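Local coordinates for protein globin II, extracellular (Lumbricus terrestris, PDB 1X9F) that probably carries oxygen as a haem-bearing globin subunit of erythrocruorin, the giant extracellular haemoglobin of the earthworm, at residues Ile33-Phe38 and Asp54-Pro59; Ala28-Ile33 and Ala63-Val68. All coordinates share one frame; numbering follows the deposited sequence.

Contact 1 of 2, residues Ile33-Phe38 and Asp54-Pro59; sequences IWRATF and DDTSHP. With CMO (carbon monoxide), chain P.
R35, on the outer side of helix 23-40, meets T56 of the loop ahead of helix 59-77 through polar atoms. Its extended chain delivers the guanidinium side-on, and two nitrogens grip one oxygen: NE donates to T56 OG1 at 2.8 Å and NH2 to the same atom at 3.0 Å. Neither bond is straight, with N-H...O angles of 145° and 135°, as expected when one hydroxyl sits in the notch between two N-H groups. A long flexible arginine suits this solvent-facing position, since it spans a gap where the nearest CA atoms, those of R35 and T56, are 7.5 Å apart. Its neighbour W34, also on helix 23-40, lines the carbon monoxide pocket.

Apolar packing lies beneath. T56 has OG1 between its backbone N and carbonyl carbon (chi1 43°), which sends the hydroxyl to the arginine and leaves CG2 to meet the ring edge of F38, 4.0 Å from CE1. Threonine therefore serves a polar and an oily neighbour at once. F61 and R45 also touch T56.

Within the loop, D55 OD1 accepts from S57 N at 3.0 Å, met from above the carboxylate plane; this Asx turn lies in a type I turn from D55 to H58. H58 then takes the N-cap position, its ND1 hydrogen-bonded to A60 N. In the globin fold this is where helix B (23-40) meets the loop leading into the distal helix E (59-77).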
loop_
_atom_site.group_PDB
_atom_site.type_symbol
_atom_site.label_atom_id
_atom_site.label_comp_id
_atom_site.label_asym_id
_atom_site.label_seq_id
_atom_site.Cartn_x
_atom_site.Cartn_y
_atom_site.Cartn_z
ATOM N N ILE B 33 20.800 -11.280 -38.145
ATOM C CA ILE B 33 22.037 -10.708 -38.687
ATOM C C ILE B 33 22.751 -11.659 -39.661
ATOM O O ILE B 33 23.122 -11.240 -40.767
ATOM C CB ILE B 33 22.987 -10.209 -37.558
ATOM C CG1 ILE B 33 22.377 -8.992 -36.845
ATOM C CG2 ILE B 33 24.356 -9.831 -38.139
ATOM C CD1 ILE B 33 22.983 -8.712 -35.467
ATOM N N TRP B 34 22.922 -12.924 -39.267
ATOM C CA TRP B 34 23.561 -13.923 -40.139
ATOM C C TRP B 34 22.782 -14.245 -41.414
ATOM O O TRP B 34 23.387 -14.415 -42.480
ATOM C CB TRP B 34 24.007 -15.180 -39.359
ATOM C CG TRP B 34 25.289 -14.877 -38.693
ATOM C CD1 TRP B 34 25.507 -14.675 -37.361
ATOM C CD2 TRP B 34 26.529 -14.614 -39.346
ATOM N NE1 TRP B 34 26.822 -14.341 -37.143
ATOM C CE2 TRP B 34 27.469 -14.295 -38.351
ATOM C CE3 TRP B 34 26.947 -14.631 -40.686
ATOM C CZ2 TRP B 34 28.788 -13.992 -38.649
ATOM C CZ3 TRP B 34 28.262 -14.334 -40.979
ATOM C CH2 TRP B 34 29.167 -14.021 -39.968
ATOM N N ARG B 35 21.457 -14.288 -41.321
ATOM C CA ARG B 35 20.624 -14.462 -42.511
ATOM C C ARG B 35 20.729 -13.288 -43.466
ATOM O O ARG B 35 20.779 -13.478 -44.683
ATOM C CB ARG B 35 19.168 -14.668 -42.127
ATOM C CG ARG B 35 18.936 -16.044 -41.588
ATOM C CD ARG B 35 17.629 -16.191 -40.891
ATOM N NE ARG B 35 17.490 -17.561 -40.425
ATOM C CZ ARG B 35 16.736 -17.933 -39.400
ATOM N NH1 ARG B 35 16.039 -17.036 -38.710
ATOM N NH2 ARG B 35 16.680 -19.213 -39.058
ATOM N N ALA B 36 20.738 -12.077 -42.914
ATOM C CA ALA B 36 20.907 -10.883 -43.725
ATOM C C ALA B 36 22.283 -10.895 -44.392
ATOM O O ALA B 36 22.407 -10.504 -45.552
ATOM C CB ALA B 36 20.709 -9.631 -42.889
ATOM N N THR B 37 23.304 -11.354 -43.667
ATOM C CA THR B 37 24.648 -11.491 -44.232
ATOM C C THR B 37 24.631 -12.467 -45.407
ATOM O O THR B 37 25.080 -12.128 -46.505
ATOM C CB THR B 37 25.659 -11.970 -43.157
ATOM O OG1 THR B 37 25.704 -11.025 -42.079
ATOM C CG2 THR B 37 27.090 -11.947 -43.701
ATOM N N PHE B 38 24.108 -13.671 -45.165
ATOM C CA PHE B 38 24.047 -14.709 -46.192
ATOM C C PHE B 38 23.204 -14.287 -47.393
ATOM O O PHE B 38 23.554 -14.608 -48.523
ATOM C CB PHE B 38 23.531 -16.050 -45.642
ATOM C CG PHE B 38 24.426 -16.686 -44.608
ATOM C CD1 PHE B 38 23.885 -17.519 -43.636
ATOM C CD2 PHE B 38 25.801 -16.453 -44.600
ATOM C CE1 PHE B 38 24.695 -18.112 -42.680
ATOM C CE2 PHE B 38 26.614 -17.039 -43.643
ATOM C CZ PHE B 38 26.062 -17.871 -42.682
ATOM N N ASP B 54 24.680 -24.192 -42.946
ATOM C CA ASP B 54 23.641 -24.578 -43.887
ATOM C C ASP B 54 22.243 -24.481 -43.276
ATOM O O ASP B 54 21.252 -24.371 -43.998
ATOM C CB ASP B 54 23.910 -25.994 -44.405
ATOM C CG ASP B 54 24.160 -26.992 -43.284
ATOM O OD1 ASP B 54 25.225 -26.913 -42.627
ATOM O OD2 ASP B 54 23.349 -27.902 -42.999
ATOM N N ASP B 55 22.170 -24.509 -41.951
ATOM C CA ASP B 55 20.900 -24.414 -41.258
ATOM C C ASP B 55 21.025 -23.427 -40.110
ATOM O O ASP B 55 21.646 -23.736 -39.097
ATOM C CB ASP B 55 20.498 -25.799 -40.756
ATOM C CG ASP B 55 19.349 -25.764 -39.772
ATOM O OD1 ASP B 55 18.518 -24.824 -39.799
ATOM O OD2 ASP B 55 19.197 -26.668 -38.927
ATOM N N THR B 56 20.434 -22.245 -40.265
ATOM C CA THR B 56 20.576 -21.176 -39.267
ATOM C C THR B 56 19.731 -21.405 -38.013
ATOM O O THR B 56 19.808 -20.636 -37.053
ATOM C CB THR B 56 20.259 -19.792 -39.884
ATOM O OG1 THR B 56 19.097 -19.887 -40.720
ATOM C CG2 THR B 56 21.364 -19.359 -40.854
ATOM N N SER B 57 18.921 -22.459 -38.036
ATOM C CA SER B 57 18.110 -22.845 -36.890
ATOM C C SER B 57 18.829 -23.889 -36.061
ATOM O O SER B 57 18.421 -24.185 -34.936
ATOM C CB SER B 57 16.754 -23.391 -37.344
ATOM O OG SER B 57 16.068 -22.435 -38.134
ATOM N N HIS B 58 19.898 -24.449 -36.617
ATOM C CA HIS B 58 20.635 -25.469 -35.909
ATOM C C HIS B 58 21.212 -24.883 -34.611
ATOM O O HIS B 58 21.685 -23.744 -34.609
ATOM C CB HIS B 58 21.726 -26.038 -36.810
ATOM C CG HIS B 58 22.309 -27.305 -36.291
ATOM N ND1 HIS B 58 23.129 -27.333 -35.187
ATOM C CD2 HIS B 58 22.164 -28.591 -36.687
ATOM C CE1 HIS B 58 23.472 -28.581 -34.924
ATOM N NE2 HIS B 58 22.910 -29.364 -35.830
ATOM N N PRO B 59 21.152 -25.635 -33.510
ATOM C CA PRO B 59 21.656 -25.157 -32.220
ATOM C C PRO B 59 23.143 -24.764 -32.239
ATOM O O PRO B 59 23.525 -23.763 -31.620
ATOM C CB PRO B 59 21.417 -26.348 -31.285
ATOM C CG PRO B 59 21.297 -27.522 -32.189
ATOM C CD PRO B 59 20.596 -27.004 -33.402
HETATM C C CMO P . 31.629 -14.600 -37.106
HETATM O O CMO P . 30.678 -15.248 -37.615
#

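Contact 2 of 2, residues Ala28-Ile33 and Ala63-Val68. Unlike the reference sequence in segment 63-68: D66 (reference Glu). With CMO (carbon monoxide), chain P; HEM (protoporphyrin IX containing Fe), chain O.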
loop_
_atom_site.group_PDB
_atom_site.type_symbol
_atom_site.label_atom_id
_atom_site.label_comp_id
_atom_site.label_asym_id
_atom_site.label_seq_id
_atom_site.Cartn_x
_atom_site.Cartn_y
_atom_site.Cartn_z
ATOM N N ALA B 28 17.081 -14.677 -31.785
ATOM C CA ALA B 28 16.410 -14.232 -33.005
ATOM C C ALA B 28 17.223 -13.128 -33.676
ATOM O O ALA B 28 17.414 -13.127 -34.900
ATOM C CB ALA B 28 14.997 -13.744 -32.682
ATOM N N PHE B 29 17.707 -12.211 -32.847
ATOM C CA PHE B 29 18.554 -11.113 -33.267
ATOM C C PHE B 29 19.853 -11.609 -33.909
ATOM O O PHE B 29 20.237 -11.145 -34.986
ATOM C CB PHE B 29 18.844 -10.246 -32.051
ATOM C CG PHE B 29 19.676 -9.044 -32.334
ATOM C CD1 PHE B 29 19.169 -7.987 -33.081
ATOM C CD2 PHE B 29 20.957 -8.941 -31.812
ATOM C CE1 PHE B 29 19.940 -6.853 -33.326
ATOM C CE2 PHE B 29 21.738 -7.808 -32.052
ATOM C CZ PHE B 29 21.227 -6.763 -32.811
ATOM N N SER B 30 20.516 -12.553 -33.242
ATOM C CA SER B 30 21.715 -13.189 -33.768
ATOM C C SER B 30 21.478 -13.805 -35.131
ATOM O O SER B 30 22.328 -13.704 -36.013
ATOM C CB SER B 30 22.179 -14.295 -32.822
ATOM O OG SER B 30 22.690 -13.748 -31.617
ATOM N N GLN B 31 20.327 -14.458 -35.294
ATOM C CA GLN B 31 20.005 -15.155 -36.543
ATOM C C GLN B 31 19.654 -14.191 -37.666
ATOM O O GLN B 31 20.079 -14.383 -38.809
ATOM C CB GLN B 31 18.846 -16.131 -36.345
ATOM C CG GLN B 31 19.088 -17.167 -35.277
ATOM C CD GLN B 31 17.912 -18.100 -35.124
ATOM O OE1 GLN B 31 17.795 -19.080 -35.858
ATOM N NE2 GLN B 31 17.037 -17.803 -34.168
ATOM N N ALA B 32 18.865 -13.171 -37.332
ATOM C CA ALA B 32 18.505 -12.120 -38.270
ATOM C C ALA B 32 19.750 -11.530 -38.932
ATOM O O ALA B 32 19.770 -11.335 -40.152
ATOM C CB ALA B 32 17.704 -11.044 -37.567
ATOM N N ILE B 33 20.800 -11.280 -38.145
ATOM C CA ILE B 33 22.037 -10.708 -38.687
ATOM C C ILE B 33 22.751 -11.659 -39.661
ATOM O O ILE B 33 23.122 -11.240 -40.767
ATOM C CB ILE B 33 22.987 -10.209 -37.558
ATOM C CG1 ILE B 33 22.377 -8.992 -36.845
ATOM C CG2 ILE B 33 24.356 -9.831 -38.139
ATOM C CD1 ILE B 33 22.983 -8.712 -35.467
ATOM N N ALA B 63 24.593 -21.021 -31.336
ATOM C CA ALA B 63 25.669 -20.863 -30.369
ATOM C C ALA B 63 26.764 -20.014 -30.972
ATOM O O ALA B 63 27.245 -19.061 -30.348
ATOM C CB ALA B 63 26.217 -22.222 -29.954
ATOM N N HIS B 64 27.123 -20.356 -32.204
ATOM C CA HIS B 64 28.105 -19.606 -32.951
ATOM C C HIS B 64 27.705 -18.135 -33.146
ATOM O O HIS B 64 28.533 -17.237 -32.988
ATOM C CB HIS B 64 28.365 -20.261 -34.303
ATOM C CG HIS B 64 29.037 -19.346 -35.261
ATOM N ND1 HIS B 64 30.369 -19.012 -35.147
ATOM C CD2 HIS B 64 28.546 -18.608 -36.282
ATOM C CE1 HIS B 64 30.680 -18.143 -36.091
ATOM N NE2 HIS B 64 29.591 -17.872 -36.788
ATOM N N ALA B 65 26.444 -17.903 -33.499
ATOM C CA ALA B 65 25.964 -16.555 -33.763
ATOM C C ALA B 65 25.883 -15.741 -32.473
ATOM O O ALA B 65 26.244 -14.563 -32.468
ATOM C CB ALA B 65 24.620 -16.597 -34.468
ATOM N N ASP B 66 25.407 -16.364 -31.391
ATOM C CA ASP B 66 25.444 -15.748 -30.057
ATOM C C ASP B 66 26.899 -15.414 -29.689
ATOM O O ASP B 66 27.174 -14.369 -29.090
ATOM C CB ASP B 66 24.799 -16.661 -28.990
ATOM C CG ASP B 66 23.317 -16.331 -28.716
ATOM O OD1 ASP B 66 22.856 -16.518 -27.556
ATOM O OD2 ASP B 66 22.538 -15.891 -29.591
ATOM N N ARG B 67 27.823 -16.295 -30.064
ATOM C CA ARG B 67 29.247 -16.105 -29.784
ATOM C C ARG B 67 29.796 -14.878 -30.515
ATOM O O ARG B 67 30.533 -14.076 -29.934
ATOM C CB ARG B 67 30.007 -17.357 -30.204
ATOM C CG ARG B 67 31.160 -17.722 -29.318
ATOM C CD ARG B 67 31.425 -19.217 -29.231
ATOM N NE ARG B 67 31.363 -19.915 -30.519
ATOM C CZ ARG B 67 30.682 -21.041 -30.736
ATOM N NH1 ARG B 67 30.003 -21.619 -29.751
ATOM N NH2 ARG B 67 30.686 -21.603 -31.939
ATOM N N VAL B 68 29.417 -14.738 -31.782
ATOM C CA VAL B 68 29.830 -13.604 -32.604
ATOM C C VAL B 68 29.332 -12.297 -32.037
ATOM O O VAL B 68 30.099 -11.339 -31.906
ATOM C CB VAL B 68 29.271 -13.720 -34.021
ATOM C CG1 VAL B 68 29.596 -12.463 -34.840
ATOM C CG2 VAL B 68 29.788 -14.974 -34.679
HETATM C C CMO P . 31.629 -14.600 -37.106
HETATM O O CMO P . 30.678 -15.248 -37.615
HETATM C CHA HEM O . 34.304 -17.083 -35.334
HETATM C CHB HEM O . 33.577 -12.430 -34.041
HETATM C CHC HEM O . 32.897 -11.206 -38.727
HETATM C CHD HEM O . 33.870 -15.826 -40.047
HETATM C C1A HEM O . 34.072 -15.878 -34.524
HETATM C C2A HEM O . 34.106 -15.956 -33.134
HETATM C C3A HEM O . 33.885 -14.581 -32.686
HETATM C C4A HEM O . 33.773 -13.872 -33.978
HETATM C CMA HEM O . 33.800 -14.040 -31.281
HETATM C CAA HEM O . 34.261 -17.177 -32.263
HETATM C CBA HEM O . 35.692 -17.455 -31.849
HETATM C CGA HEM O . 35.651 -18.758 -31.085
HETATM O O1A HEM O . 35.249 -18.755 -29.899
HETATM O O2A HEM O . 36.013 -19.797 -31.675
HETATM C C1B HEM O . 33.310 -11.674 -35.261
HETATM C C2B HEM O . 32.995 -10.334 -35.186
HETATM C C3B HEM O . 32.825 -10.025 -36.495
HETATM C C4B HEM O . 33.028 -11.142 -37.274
HETATM C CMB HEM O . 32.873 -9.443 -33.976
HETATM C CAB HEM O . 32.490 -8.781 -36.834
HETATM C CBB HEM O . 32.190 -7.518 -37.064
HETATM C C1C HEM O . 33.064 -12.431 -39.517
HETATM C C2C HEM O . 32.850 -12.404 -40.881
HETATM C C3C HEM O . 33.127 -13.699 -41.255
HETATM C C4C HEM O . 33.470 -14.402 -40.099
HETATM C CMC HEM O . 32.441 -11.207 -41.705
HETATM C CAC HEM O . 33.053 -14.205 -42.652
HETATM C CBC HEM O . 31.904 -14.074 -43.331
HETATM C C1D HEM O . 34.102 -16.616 -38.819
HETATM C C2D HEM O . 34.312 -17.993 -38.869
HETATM C C3D HEM O . 34.433 -18.393 -37.559
HETATM C C4D HEM O . 34.278 -17.136 -36.801
HETATM C CMD HEM O . 34.393 -18.861 -40.103
HETATM C CAD HEM O . 34.700 -19.777 -37.022
HETATM C CBD HEM O . 33.461 -20.652 -37.110
HETATM C CGD HEM O . 33.822 -21.981 -36.497
HETATM O O1D HEM O . 34.130 -22.035 -35.286
HETATM O O2D HEM O . 33.807 -22.988 -37.230
HETATM N NA HEM O . 33.926 -14.636 -35.085
HETATM N NB HEM O . 33.347 -12.210 -36.506
HETATM N NC HEM O . 33.470 -13.618 -38.991
HETATM N ND HEM O . 34.062 -16.058 -37.581
HETATM FE FE HEM O . 33.775 -14.121 -37.046
#
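With OG turned away from its own carbonyl carbon and beside the backbone N (chi1 -70°), the S30 oxygen is placed beside D66, while CG of H64 stands opposite the backbone N (chi1 163°) and carries the imidazole to the haem side of helix 59-77. S30 OG lies 3.0 Å from D66 OD2 and is also hydrogen-bonded to R26 O of its own helix. Small residues suit the crossing: S30 CB rests on A65 CB at 3.7 Å, and the CA atoms of this pair come within 5.4 Å.

Across helix 59-77, H64 NE2 makes a weak hydrogen bond to the carbon monoxide oxygen (3.0 Å, N-H...O 123°), the ligand oxygen lying near the edge of the ring. V68 CG2 leans on one face of the imidazole and lies beside the ligand carbon, while its CG1 meets HEM C1B at 3.8 Å. Without the imidazole, as with an alanine here, the ligand oxygen would probably lose its N-H partner, and V68 CG2 the ring face it leans on. Close helix packing behind and a histidine with a branched valine over the haem are characteristic of the distal pocket of globins.

In the fold
Contacts 1 and 2 have centres 8 Å apart on the same side of the chain's centre, and both draw on helix 23-40, where they share I33. Along the chain they are nested: segment 28-33 runs into 33-38, then come 54-59 and 63-68, so contact 1 lies inside the loop closed by contact 2. W34 joins the two, its CD1 lying 3.6 Å from A65 CB. Together, W34, H64 and V68, with F48, line the carbon monoxide site. Contact 2 packs helix 23-40 on helix 59-77, contact 1 joins it to the loop before that helix, and both lie beside the distal pocket.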